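Local coordinates for protein epoxide hydrolase (Aspergillus niger, PDB 3G02) that probably catalyses the hydrolysis of epoxides to vicinal diols, here in an enantioselective form produced by directed evolution, at residues A[165-170]-A[312-317]; A[116-121]-A[151-156]; A[217-222]-A[330-335]. The protein carries 9 engineered substitutions. All coordinates share one frame; numbering follows the deposited sequence.

Interaction 1: A[165-170]-A[312-317]. With FMT (formic acid), chain C.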
loop_
_atom_site.group_PDB
_atom_site.type_symbol
_atom_site.label_atom_id
_atom_site.label_comp_id
_atom_site.label_asym_id
_atom_site.label_seq_id
_atom_site.Cartn_x
_atom_site.Cartn_y
_atom_site.Cartn_z
ATOM N N PHE A 165 -19.339 -5.107 7.245
ATOM C CA PHE A 165 -19.762 -6.154 6.320
ATOM C C PHE A 165 -18.551 -7.045 6.095
ATOM O O PHE A 165 -17.457 -6.546 5.826
ATOM C CB PHE A 165 -20.214 -5.521 5.001
ATOM C CG PHE A 165 -21.215 -6.341 4.221
ATOM C CD1 PHE A 165 -22.563 -6.365 4.590
ATOM C CD2 PHE A 165 -20.818 -7.053 3.096
ATOM C CE1 PHE A 165 -23.494 -7.101 3.850
ATOM C CE2 PHE A 165 -21.736 -7.793 2.353
ATOM C CZ PHE A 165 -23.076 -7.817 2.727
ATOM N N GLY A 166 -18.735 -8.355 6.223
ATOM C CA GLY A 166 -17.615 -9.284 6.145
ATOM C C GLY A 166 -17.874 -10.468 5.240
ATOM O O GLY A 166 -18.810 -10.459 4.442
ATOM N N LEU A 167 -17.038 -11.489 5.388
ATOM C CA LEU A 167 -17.089 -12.665 4.526
ATOM C C LEU A 167 -18.379 -13.470 4.688
ATOM O O LEU A 167 -18.943 -13.930 3.698
ATOM C CB LEU A 167 -15.847 -13.542 4.728
ATOM C CG LEU A 167 -14.525 -12.905 4.273
ATOM C CD1 LEU A 167 -13.329 -13.496 4.997
ATOM C CD2 LEU A 167 -14.359 -13.020 2.759
ATOM N N MET A 168 -18.854 -13.609 5.925
ATOM C CA MET A 168 -20.111 -14.318 6.183
ATOM C C MET A 168 -21.302 -13.602 5.554
ATOM O O MET A 168 -22.223 -14.241 5.039
ATOM C CB MET A 168 -20.337 -14.503 7.687
ATOM C CG MET A 168 -21.523 -15.405 8.034
ATOM S SD MET A 168 -21.337 -17.089 7.400
ATOM C CE MET A 168 -19.987 -17.696 8.403
ATOM N N ASP A 169 -21.277 -12.272 5.595
ATOM C CA ASP A 169 -22.309 -11.457 4.963
ATOM C C ASP A 169 -22.342 -11.679 3.451
ATOM O O ASP A 169 -23.416 -11.774 2.852
ATOM C CB ASP A 169 -22.077 -9.978 5.265
ATOM C CG ASP A 169 -22.251 -9.641 6.734
ATOM O OD1 ASP A 169 -23.292 -10.006 7.321
ATOM O OD2 ASP A 169 -21.344 -9.000 7.304
ATOM N N ASN A 170 -21.159 -11.758 2.845
ATOM C CA ASN A 170 -21.044 -12.079 1.429
ATOM C C ASN A 170 -21.646 -13.443 1.107
ATOM O O ASN A 170 -22.389 -13.587 0.130
ATOM C CB ASN A 170 -19.582 -12.026 0.979
ATOM C CG ASN A 170 -19.141 -10.628 0.571
ATOM O OD1 ASN A 170 -19.107 -10.308 -0.613
ATOM N ND2 ASN A 170 -18.806 -9.793 1.548
ATOM N N ILE A 312 -12.917 -3.771 -1.244
ATOM C CA ILE A 312 -11.844 -4.231 -0.364
ATOM C C ILE A 312 -12.263 -4.466 1.091
ATOM O O ILE A 312 -11.435 -4.838 1.920
ATOM C CB ILE A 312 -10.592 -3.325 -0.462
ATOM C CG1 ILE A 312 -10.922 -1.876 -0.073
ATOM C CG2 ILE A 312 -9.993 -3.409 -1.879
ATOM C CD1 ILE A 312 -9.698 -0.996 0.074
ATOM N N HIS A 313 -13.556 -4.305 1.382
ATOM C CA HIS A 313 -14.062 -4.470 2.752
ATOM C C HIS A 313 -13.706 -5.816 3.373
ATOM O O HIS A 313 -13.496 -5.908 4.583
ATOM C CB HIS A 313 -15.582 -4.222 2.831
ATOM C CG HIS A 313 -16.414 -5.220 2.079
ATOM N ND1 HIS A 313 -16.683 -5.102 0.731
ATOM C CD2 HIS A 313 -17.065 -6.334 2.494
ATOM C CE1 HIS A 313 -17.446 -6.111 0.346
ATOM N NE2 HIS A 313 -17.694 -6.872 1.397
ATOM N N THR A 314 -13.627 -6.852 2.545
ATOM C CA THR A 314 -13.383 -8.201 3.040
ATOM C C THR A 314 -11.960 -8.420 3.532
ATOM O O THR A 314 -11.715 -9.338 4.309
ATOM C CB THR A 314 -13.663 -9.254 1.964
ATOM O OG1 THR A 314 -12.961 -8.891 0.775
ATOM C CG2 THR A 314 -15.159 -9.333 1.672
ATOM N N TYR A 315 -11.021 -7.590 3.084
ATOM C CA TYR A 315 -9.616 -7.830 3.409
ATOM C C TYR A 315 -9.306 -7.839 4.902
ATOM O O TYR A 315 -8.477 -8.619 5.351
ATOM C CB TYR A 315 -8.704 -6.847 2.676
ATOM C CG TYR A 315 -8.421 -7.270 1.259
ATOM C CD1 TYR A 315 -9.350 -7.034 0.247
ATOM C CD2 TYR A 315 -7.232 -7.922 0.929
ATOM C CE1 TYR A 315 -9.096 -7.428 -1.062
ATOM C CE2 TYR A 315 -6.969 -8.323 -0.373
ATOM C CZ TYR A 315 -7.907 -8.075 -1.362
ATOM O OH TYR A 315 -7.660 -8.463 -2.659
ATOM N N ARG A 316 -9.975 -6.984 5.669
ATOM C CA ARG A 316 -9.726 -6.944 7.114
ATOM C C ARG A 316 -10.121 -8.245 7.817
ATOM O O ARG A 316 -9.644 -8.517 8.918
ATOM C CB ARG A 316 -10.379 -5.727 7.768
ATOM C CG ARG A 316 -11.863 -5.575 7.522
ATOM C CD ARG A 316 -12.315 -4.269 8.116
ATOM N NE ARG A 316 -13.688 -3.901 7.786
ATOM C CZ ARG A 316 -14.046 -3.188 6.721
ATOM N NH1 ARG A 316 -13.136 -2.786 5.839
ATOM N NH2 ARG A 316 -15.321 -2.884 6.529
ATOM N N GLU A 317 -10.969 -9.046 7.171
ATOM C CA GLU A 317 -11.288 -10.396 7.653
ATOM C C GLU A 317 -10.507 -11.485 6.911
ATOM O O GLU A 317 -10.173 -12.520 7.493
ATOM C CB GLU A 317 -12.784 -10.681 7.529
ATOM C CG GLU A 317 -13.664 -9.840 8.434
ATOM C CD GLU A 317 -15.071 -10.392 8.567
ATOM O OE1 GLU A 317 -15.447 -11.276 7.766
ATOM O OE2 GLU A 317 -15.796 -9.936 9.479
HETATM C C FMT C . -6.452 -11.145 -3.651
HETATM O O1 FMT C . -5.884 -12.161 -4.036
HETATM O O2 FMT C . -5.850 -10.233 -3.082
HETATM O O HOH W 1 -14.925 -7.137 6.677
HETATM O O HOH W 2 -17.503 -12.875 8.336
#
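The start of helix 167-180, in the alpha/beta-hydrolase core, meets segment 312-317, which runs into the short helix 315-318 and carries the predicted proton donor Y315. G166 is the N-cap of the longer helix. D169 bonds back to the N-cap N-H as in a capping box, with G166 N and D169 OD2 2.9 Å apart, but glycine has no side chain to complete one. E317 comes from the partner segment with its chain extended beyond CG. Its OE1 takes the N-H of L167, N to OE1 2.9 Å, from above the carboxylate plane. Water 2 lies 2.7 Å from E317 OE1, donates to it and accepts from M168 N. The carboxylate thus faces the positive end of the helix dipole, which would favour its charged form.

N170 and H313 meet tip to tip. N170 ND2 donates one N-H to H313 NE2 at 3.1 Å, nearly straight at 165°. The amide and imidazole planes are only 17° apart. ND2 donates its other N-H to G166 O at 3.0 Å, so two bonds fix the amide. With CG in the crowded position, chi1 65°, the H313 ring reaches N170 with NE2 and R310 O with ND1. These bonds are consistent with a neutral ring protonated on ND1. F165 lies alongside H313, with F165 CD2 3.6 Å from H313 NE2. The L167 side chain crosses T314 at about a right angle, with L167 CD2 3.9 Å from T314 CB.

Y315 turns away from this junction. Its OH donates to O2 of bound formic acid at 2.6 Å, and Y252 OH also bonds to that molecule. Such a tyrosine pair near the predicted nucleophile is typical of alpha/beta-hydrolase epoxide hydrolases, where two tyrosines hold the epoxide oxygen.

Interaction 2: A[116-121]-A[151-156]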
loop_
_atom_site.group_PDB
_atom_site.type_symbol
_atom_site.label_atom_id
_atom_site.label_comp_id
_atom_site.label_asym_id
_atom_site.label_seq_id
_atom_site.Cartn_x
_atom_site.Cartn_y
_atom_site.Cartn_z
ATOM N N HIS A 116 -16.004 -14.852 -8.146
ATOM C CA HIS A 116 -14.769 -14.119 -8.390
ATOM C C HIS A 116 -14.152 -13.598 -7.086
ATOM O O HIS A 116 -14.715 -13.754 -6.000
ATOM C CB HIS A 116 -15.049 -12.965 -9.369
ATOM C CG HIS A 116 -15.712 -11.776 -8.741
ATOM N ND1 HIS A 116 -17.062 -11.514 -8.857
ATOM C CD2 HIS A 116 -15.199 -10.772 -7.993
ATOM C CE1 HIS A 116 -17.350 -10.400 -8.201
ATOM N NE2 HIS A 116 -16.236 -9.934 -7.665
ATOM N N GLY A 117 -12.988 -12.967 -7.210
ATOM C CA GLY A 117 -12.353 -12.272 -6.096
ATOM C C GLY A 117 -11.828 -10.922 -6.554
ATOM O O GLY A 117 -12.395 -10.291 -7.460
ATOM N N TRP A 118 -10.741 -10.479 -5.925
ATOM C CA TRP A 118 -10.134 -9.185 -6.226
ATOM C C TRP A 118 -8.783 -9.432 -6.893
ATOM O O TRP A 118 -8.028 -10.277 -6.422
ATOM C CB TRP A 118 -9.935 -8.387 -4.926
ATOM C CG TRP A 118 -9.444 -6.984 -5.173
ATOM C CD1 TRP A 118 -10.199 -5.844 -5.201
ATOM C CD2 TRP A 118 -8.092 -6.577 -5.447
ATOM N NE1 TRP A 118 -9.406 -4.754 -5.483
ATOM C CE2 TRP A 118 -8.109 -5.177 -5.635
ATOM C CE3 TRP A 118 -6.870 -7.261 -5.551
ATOM C CZ2 TRP A 118 -6.953 -4.450 -5.934
ATOM C CZ3 TRP A 118 -5.718 -6.538 -5.839
ATOM C CH2 TRP A 118 -5.769 -5.145 -6.027
ATOM N N PRO A 119 -8.436 -8.663 -7.950
ATOM C CA PRO A 119 -9.140 -7.552 -8.583
ATOM C C PRO A 119 -9.988 -8.001 -9.763
ATOM O O PRO A 119 -10.033 -7.324 -10.797
ATOM C CB PRO A 119 -7.993 -6.676 -9.072
ATOM C CG PRO A 119 -6.945 -7.677 -9.500
ATOM C CD PRO A 119 -7.121 -8.889 -8.588
ATOM N N GLY A 120 -10.662 -9.131 -9.598
ATOM C CA GLY A 120 -11.514 -9.669 -10.642
ATOM C C GLY A 120 -12.953 -9.197 -10.594
ATOM O O GLY A 120 -13.291 -8.200 -9.943
ATOM N N SER A 121 -13.808 -9.927 -11.302
ATOM C CA SER A 121 -15.218 -9.583 -11.424
ATOM C C SER A 121 -15.934 -10.697 -12.171
ATOM O O SER A 121 -15.313 -11.665 -12.615
ATOM C CB SER A 121 -15.392 -8.274 -12.198
ATOM O OG SER A 121 -15.068 -8.469 -13.563
ATOM N N PRO A 151 -20.952 -8.244 -3.411
ATOM C CA PRO A 151 -21.138 -6.911 -2.839
ATOM C C PRO A 151 -19.875 -6.055 -2.956
ATOM O O PRO A 151 -18.772 -6.521 -2.630
ATOM C CB PRO A 151 -21.456 -7.215 -1.379
ATOM C CG PRO A 151 -22.221 -8.515 -1.453
ATOM C CD PRO A 151 -21.544 -9.296 -2.564
ATOM N N GLY A 152 -20.045 -4.832 -3.448
ATOM C CA GLY A 152 -18.937 -3.892 -3.594
ATOM C C GLY A 152 -18.197 -3.924 -4.922
ATOM O O GLY A 152 -17.318 -3.093 -5.148
ATOM N N TYR A 153 -18.543 -4.862 -5.806
ATOM C CA TYR A 153 -17.862 -4.971 -7.098
ATOM C C TYR A 153 -18.752 -4.609 -8.280
ATOM O O TYR A 153 -19.901 -5.063 -8.368
ATOM C CB TYR A 153 -17.380 -6.388 -7.352
ATOM C CG TYR A 153 -16.279 -6.928 -6.470
ATOM C CD1 TYR A 153 -16.570 -7.503 -5.231
ATOM C CD2 TYR A 153 -14.952 -6.939 -6.907
ATOM C CE1 TYR A 153 -15.568 -8.053 -4.432
ATOM C CE2 TYR A 153 -13.937 -7.483 -6.114
ATOM C CZ TYR A 153 -14.251 -8.036 -4.879
ATOM O OH TYR A 153 -13.259 -8.592 -4.097
ATOM N N THR A 154 -18.174 -3.846 -9.204
ATOM C CA THR A 154 -18.795 -3.468 -10.475
ATOM C C THR A 154 -20.253 -3.022 -10.323
ATOM O O THR A 154 -20.520 -2.027 -9.644
ATOM C CB THR A 154 -18.549 -4.523 -11.617
ATOM O OG1 THR A 154 -19.352 -5.694 -11.418
ATOM C CG2 THR A 154 -17.073 -4.928 -11.669
ATOM N N PHE A 155 -21.185 -3.766 -10.913
ATOM C CA PHE A 155 -22.580 -3.328 -10.965
ATOM C C PHE A 155 -23.412 -3.736 -9.754
ATOM O O PHE A 155 -24.600 -3.409 -9.671
ATOM C CB PHE A 155 -23.207 -3.737 -12.301
ATOM C CG PHE A 155 -22.382 -3.306 -13.474
ATOM C CD1 PHE A 155 -22.297 -1.959 -13.806
ATOM C CD2 PHE A 155 -21.631 -4.226 -14.199
ATOM C CE1 PHE A 155 -21.508 -1.535 -14.865
ATOM C CE2 PHE A 155 -20.831 -3.810 -15.264
ATOM C CZ PHE A 155 -20.772 -2.466 -15.594
ATOM N N SER A 156 -22.785 -4.429 -8.805
ATOM C CA SER A 156 -23.388 -4.623 -7.487
ATOM C C SER A 156 -23.098 -3.414 -6.605
ATOM O O SER A 156 -22.000 -2.857 -6.640
ATOM C CB SER A 156 -22.879 -5.898 -6.822
ATOM O OG SER A 156 -23.517 -7.040 -7.371
#
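This is a buried aromatic contact between two loops at the C-terminal ends of neighbouring strands, 110-115 and 143-148. It depends on packing, with no hydrogen bond between the segments. H116 and Y153 form a T-shaped (edge-to-face) pair with planes at 82°. The imidazole edge points into the phenol face. H116 NE2 sits over the ring centre, 3.2 Å from Y153 CG, so the packing is tight. With H116 CG in the crowded position between backbone N and carbonyl carbon, chi1 78°, the imidazole lies against its own loop, and CA of S121 covers one of its faces.

The rest of the tyrosine runs along the loop backbone. Y153 CE2 lies 3.5 Å from G117 O. Y153 CD2 lies 3.7 Å from G120 O, which is also bound by the hydroxyl of Y302. At the tip, Y153 OH packs against W118 CB at 3.4 Å. Beyond the ring, T154 CG2 touches S121 CB at 3.8 Å. T154 belongs to a type II' beta turn, Y153 to S156, closed by the bond from S156 N to Y153 O.

A cis peptide joins W118 to P119, and W118 N binds D193 OD2 of the predicted nucleophile. The sequence H116-G117-W118-P119 is the HGXP motif that lines the oxyanion hole of epoxide hydrolases.

Interaction 3: A[217-222]-A[330-335]. Engineered in segment 217-222: N218 (natural residue Ala), S220 (natural residue Arg). Engineered in segment 330-335: P330 (natural residue Met), Y331 (natural residue Leu). With FMT (formic acid), chain D.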
loop_
_atom_site.group_PDB
_atom_site.type_symbol
_atom_site.label_atom_id
_atom_site.label_comp_id
_atom_site.label_asym_id
_atom_site.label_seq_id
_atom_site.Cartn_x
_atom_site.Cartn_y
_atom_site.Cartn_z
ATOM N N CYS A 217 -6.755 -21.886 -2.387
ATOM C CA CYS A 217 -6.897 -22.091 -0.946
ATOM C C CYS A 217 -5.912 -21.209 -0.192
ATOM O O CYS A 217 -4.713 -21.253 -0.448
ATOM C CB CYS A 217 -6.702 -23.563 -0.569
ATOM S SG CYS A 217 -6.964 -23.890 1.206
ATOM N N ASN A 218 -6.445 -20.424 0.743
ATOM C CA ASN A 218 -5.702 -19.389 1.464
ATOM C C ASN A 218 -5.034 -19.879 2.758
ATOM O O ASN A 218 -4.484 -19.083 3.524
ATOM C CB ASN A 218 -6.652 -18.218 1.768
ATOM C CG ASN A 218 -5.921 -16.920 2.081
ATOM O OD1 ASN A 218 -6.374 -16.127 2.913
ATOM N ND2 ASN A 218 -4.799 -16.689 1.406
ATOM N N MET A 219 -5.068 -21.189 2.984
ATOM C CA MET A 219 -4.556 -21.793 4.219
ATOM C C MET A 219 -3.054 -21.596 4.435
ATOM O O MET A 219 -2.292 -21.411 3.483
ATOM C CB MET A 219 -4.862 -23.294 4.231
ATOM C CG MET A 219 -3.975 -24.107 3.281
ATOM S SD MET A 219 -4.340 -25.862 3.244
ATOM C CE MET A 219 -3.789 -26.365 4.877
ATOM N N SER A 220 -2.643 -21.641 5.700
ATOM C CA SER A 220 -1.231 -21.750 6.057
ATOM C C SER A 220 -0.913 -23.214 6.377
ATOM O O SER A 220 -1.792 -24.075 6.277
ATOM C CB SER A 220 -0.895 -20.842 7.243
ATOM O OG SER A 220 -1.757 -21.093 8.340
ATOM N N ALA A 221 0.335 -23.495 6.750
ATOM C CA ALA A 221 0.765 -24.861 7.069
ATOM C C ALA A 221 -0.108 -25.507 8.149
ATOM O O ALA A 221 -0.372 -24.885 9.182
ATOM C CB ALA A 221 2.228 -24.877 7.486
ATOM N N PRO A 222 -0.575 -26.750 7.904
ATOM C CA PRO A 222 -1.399 -27.455 8.886
ATOM C C PRO A 222 -0.580 -27.899 10.103
ATOM O O PRO A 222 0.411 -28.617 9.945
ATOM C CB PRO A 222 -1.931 -28.661 8.105
ATOM C CG PRO A 222 -0.941 -28.887 7.024
ATOM C CD PRO A 222 -0.358 -27.550 6.685
ATOM N N PRO A 330 -8.291 -23.387 12.068
ATOM C CA PRO A 330 -9.691 -23.223 11.650
ATOM C C PRO A 330 -10.090 -24.072 10.436
ATOM O O PRO A 330 -11.209 -24.587 10.394
ATOM C CB PRO A 330 -9.787 -21.729 11.311
ATOM C CG PRO A 330 -8.390 -21.315 11.007
ATOM C CD PRO A 330 -7.530 -22.131 11.916
ATOM N N TYR A 331 -9.179 -24.222 9.475
ATOM C CA TYR A 331 -9.450 -24.969 8.242
ATOM C C TYR A 331 -9.656 -26.466 8.484
ATOM O O TYR A 331 -10.398 -27.121 7.750
ATOM C CB TYR A 331 -8.329 -24.747 7.219
ATOM C CG TYR A 331 -8.313 -23.363 6.599
ATOM C CD1 TYR A 331 -7.717 -22.287 7.258
ATOM C CD2 TYR A 331 -8.884 -23.136 5.350
ATOM C CE1 TYR A 331 -7.702 -21.012 6.691
ATOM C CE2 TYR A 331 -8.874 -21.866 4.772
ATOM C CZ TYR A 331 -8.283 -20.812 5.447
ATOM O OH TYR A 331 -8.273 -19.556 4.881
ATOM N N GLN A 332 -9.003 -26.994 9.517
ATOM C CA GLN A 332 -9.100 -28.414 9.867
ATOM C C GLN A 332 -10.238 -28.685 10.845
ATOM O O GLN A 332 -10.687 -29.826 10.989
ATOM C CB GLN A 332 -7.782 -28.917 10.468
ATOM C CG GLN A 332 -6.595 -28.936 9.506
ATOM C CD GLN A 332 -5.977 -27.563 9.280
ATOM O OE1 GLN A 332 -6.093 -26.663 10.116
ATOM N NE2 GLN A 332 -5.308 -27.401 8.145
ATOM N N LYS A 333 -10.699 -27.633 11.517
ATOM C CA LYS A 333 -11.730 -27.761 12.540
ATOM C C LYS A 333 -13.044 -27.113 12.101
ATOM O O LYS A 333 -13.796 -27.703 11.324
ATOM C CB LYS A 333 -11.240 -27.183 13.875
ATOM C CG LYS A 333 -10.197 -28.032 14.598
ATOM C CD LYS A 333 -10.845 -29.020 15.561
ATOM C CE LYS A 333 -9.808 -29.889 16.258
ATOM N NZ LYS A 333 -9.271 -30.955 15.366
ATOM N N GLU A 334 -13.303 -25.896 12.581
ATOM C CA GLU A 334 -14.595 -25.235 12.375
ATOM C C GLU A 334 -14.936 -24.936 10.909
ATOM O O GLU A 334 -16.113 -24.904 10.541
ATOM C CB GLU A 334 -14.728 -23.969 13.241
ATOM C CG GLU A 334 -13.661 -22.889 13.020
ATOM C CD GLU A 334 -12.473 -22.988 13.978
ATOM O OE1 GLU A 334 -12.209 -24.084 14.523
ATOM O OE2 GLU A 334 -11.794 -21.957 14.181
ATOM N N LEU A 335 -13.914 -24.731 10.081
ATOM C CA LEU A 335 -14.131 -24.400 8.669
ATOM C C LEU A 335 -13.823 -25.552 7.705
ATOM O O LEU A 335 -13.643 -25.336 6.501
ATOM C CB LEU A 335 -13.353 -23.136 8.274
ATOM C CG LEU A 335 -13.651 -21.843 9.043
ATOM C CD1 LEU A 335 -12.817 -20.698 8.490
ATOM C CD2 LEU A 335 -15.136 -21.498 9.015
HETATM C C FMT D . -10.277 -20.958 1.040
HETATM O O1 FMT D . -9.365 -20.205 0.700
HETATM O O2 FMT D . -10.094 -22.049 1.582
HETATM O O HOH W 3 -3.779 -24.863 7.991
#
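Y331, an engineered residue, leaves its backbone with CB directed at segment 217-222. Its CG is anti to the carbonyl carbon, chi1 -72°, which lays one ring face against M219. Y331 CG is 4.2 Å from M219 CB. That methylene stands almost exactly over the ring centre, 5° off the normal, in a CH-pi contact. Along one edge, Y331 CE2 comes within 3.4 Å of O2 of a bound formic acid, which lies in the ring plane. N218 N donates to O1 of the same formic acid at 2.9 Å, and R200 NE binds it too. C217 SG makes an oblique sulfur-aromatic contact with the ring, 46° off the normal. Near the tip, Y331 CZ sits 4.0 Å from M219 CA. Y331 OH ends 3.8 Å from CB of N218, another engineered residue, and has a weak hydrogen bond to T321 O.

Q332 makes the second half of the contact. Its chain bends at chi2, and NE2 arrives 3.6 Å from P222 CB and 3.7 Å from M219 CE. Water 3 links Q332 NE2 to the carbonyl of S220, also engineered, donating to S220 O at 2.7 Å. T360 OG1 is also bonded to NE2, and Q332 OE1 is held by T329.

The Y331 side chain also packs on F197 and R200 of helix 194-205. The contact joins the loop after strand 209-214 to the segment before strand 337-338, beside helix 194-205, which follows the probable nucleophile elbow of the alpha/beta-hydrolase fold.

How the interactions relate
All three contacts are buried. Interaction 2 lies deepest, about 7 Å from the chain centre to its own centre, and interaction 3 lies farthest out, at about 20 Å, flanked by exposed residues such as S220 and A221. Interactions 1 and 2 touch, with Y315 OH 3.2 Å from W118 CB and H313 CE1 3.3 Å from P151 O. Together they set the predicted proton donor beside the HGXP loop. Interaction 3 touches neither. It shares helix 194-205 as a neighbour with both. Interaction 1 uses direct hydrogen bonds and water at a helix start. Interaction 2 is ring packing with no hydrogen bond between its segments. Interaction 3 combines apolar contact over an engineered ring with a water bridge.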